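Local coordinates for putative zinc protease (Bordetella pertussis, PDB 3IH6), which belongs to the M16 family of zinc metallopeptidases and probably cleaves peptides, this internal fragment including part of a region that resembles the family's inactive domain, at the interface of chains A and B. Residues are numbered along the deposited sequence; one frame, centred on the assembly and turned at random. Chains: chain A/B, Putative zinc protease.

The interface of chains A and B. Residues chain A 136, 159; chain B 4, 26, 90, 191.
A:Tyr136 reaches out of chain A to B:Gln90 of chain B, its phenol OH giving a hydrogen bond to the amide oxygen OE1 at 2.8 Å. The hydroxyl lies in the carbonyl plane, on a lone pair of OE1, and the phenol ring is turned 21° from the amide. B:Gln90 OE1 also accepts a bond within chain B, from B:Tyr4 OH at 2.6 Å, but this donor sits above the carbonyl plane. Two phenols thus grip one acceptor from different directions, which should hold the amide's rotation; NE2 adds at most a weak bond back to A:Tyr136 OH. The tyrosine rings also touch: A:Tyr136 brings its CE1 edge against B:Tyr4, 3.7 Å from CZ, in an edge-to-face pairing with planes 73° apart.

Alongside this polar cluster, A:Phe159 packs against an aliphatic side chain. B:Leu26 lays CD1 over the centre of one ring face, 4.1 Å above it, while B:Leu26 CD2 lies over the same face further out, 3.6 Å from A:Phe159 CZ at the ring's tip. Further back, B:Tyr191 flanks the base of the phenylalanine, CE2 lying 3.9 Å from CB.

What aims the glutamine is its chain: CG stands between backbone N and carbonyl carbon (chi1 31°), then the chain runs extended, carrying the amide to the tyrosines.

On chain A the contact uses the last residue of helix 118-136 and the start of helix 157-166; on chain B it uses strands 2-6, 26-32, 84-90 and 186-191. Helices of one copy therefore rest on the sheet of another, an asymmetric association that may reflect crystal packing rather than a biological oligomer.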
loop_
_atom_site.group_PDB
_atom_site.type_symbol
_atom_site.label_atom_id
_atom_site.label_comp_id
_atom_site.label_asym_id
_atom_site.label_seq_id
_atom_site.Cartn_x
_atom_site.Cartn_y
_atom_site.Cartn_z
ATOM N N TYR A 136 0.672 14.780 0.358
ATOM C CA TYR A 136 0.861 15.767 -0.700
ATOM C C TYR A 136 1.461 15.233 -2.020
ATOM O O TYR A 136 1.127 15.743 -3.105
ATOM C CB TYR A 136 1.651 16.969 -0.151
ATOM C CG TYR A 136 1.937 18.075 -1.141
ATOM C CD1 TYR A 136 0.944 18.976 -1.535
ATOM C CD2 TYR A 136 3.215 18.226 -1.676
ATOM C CE1 TYR A 136 1.224 19.996 -2.457
ATOM C CE2 TYR A 136 3.502 19.224 -2.597
ATOM C CZ TYR A 136 2.509 20.110 -2.963
ATOM O OH TYR A 136 2.828 21.086 -3.863
ATOM N N PHE A 159 -3.655 22.813 4.431
ATOM C CA PHE A 159 -2.391 23.524 4.259
ATOM C C PHE A 159 -2.013 24.265 5.542
ATOM O O PHE A 159 -0.906 24.092 6.061
ATOM C CB PHE A 159 -2.487 24.474 3.062
ATOM C CG PHE A 159 -2.739 23.775 1.750
ATOM C CD1 PHE A 159 -1.705 23.109 1.093
ATOM C CD2 PHE A 159 -3.990 23.796 1.171
ATOM C CE1 PHE A 159 -1.925 22.471 -0.128
ATOM C CE2 PHE A 159 -4.223 23.159 -0.059
ATOM C CZ PHE A 159 -3.197 22.510 -0.706
ATOM N N TYR B 4 -3.442 16.649 -9.329
ATOM C CA TYR B 4 -2.597 17.668 -8.751
ATOM C C TYR B 4 -1.337 17.653 -9.593
ATOM O O TYR B 4 -0.531 16.689 -9.525
ATOM C CB TYR B 4 -2.259 17.345 -7.290
ATOM C CG TYR B 4 -1.951 18.583 -6.453
ATOM C CD1 TYR B 4 -0.823 19.369 -6.713
ATOM C CD2 TYR B 4 -2.798 18.974 -5.413
ATOM C CE1 TYR B 4 -0.556 20.531 -5.961
ATOM C CE2 TYR B 4 -2.527 20.124 -4.664
ATOM C CZ TYR B 4 -1.402 20.884 -4.941
ATOM O OH TYR B 4 -1.135 21.995 -4.199
ATOM N N LEU B 26 -2.600 29.936 -2.146
ATOM C CA LEU B 26 -3.455 29.143 -3.019
ATOM C C LEU B 26 -4.833 29.759 -3.256
ATOM O O LEU B 26 -5.461 30.261 -2.330
ATOM C CB LEU B 26 -3.675 27.741 -2.442
ATOM C CG LEU B 26 -2.493 26.779 -2.470
ATOM C CD1 LEU B 26 -1.821 26.758 -1.096
ATOM C CD2 LEU B 26 -2.975 25.434 -2.850
ATOM N N GLN B 90 -1.709 26.553 -6.747
ATOM C CA GLN B 90 -0.762 27.070 -5.764
ATOM C C GLN B 90 0.132 28.094 -6.462
ATOM O O GLN B 90 0.652 27.840 -7.556
ATOM C CB GLN B 90 0.075 25.957 -5.129
ATOM C CG GLN B 90 0.340 24.779 -6.046
ATOM C CD GLN B 90 1.338 23.776 -5.456
ATOM O OE1 GLN B 90 1.109 23.208 -4.380
ATOM N NE2 GLN B 90 2.450 23.553 -6.169
ATOM N N TYR B 191 -5.943 30.836 -0.032
ATOM C CA TYR B 191 -5.151 30.606 1.153
ATOM C C TYR B 191 -3.970 31.586 1.201
ATOM O O TYR B 191 -3.051 31.520 0.397
ATOM C CB TYR B 191 -4.697 29.144 1.284
ATOM C CG TYR B 191 -3.787 28.964 2.479
ATOM C CD1 TYR B 191 -4.200 29.352 3.755
ATOM C CD2 TYR B 191 -2.508 28.443 2.333
ATOM C CE1 TYR B 191 -3.369 29.217 4.850
ATOM C CE2 TYR B 191 -1.664 28.305 3.422
ATOM C CZ TYR B 191 -2.100 28.689 4.679
ATOM O OH TYR B 191 -1.258 28.563 5.768
#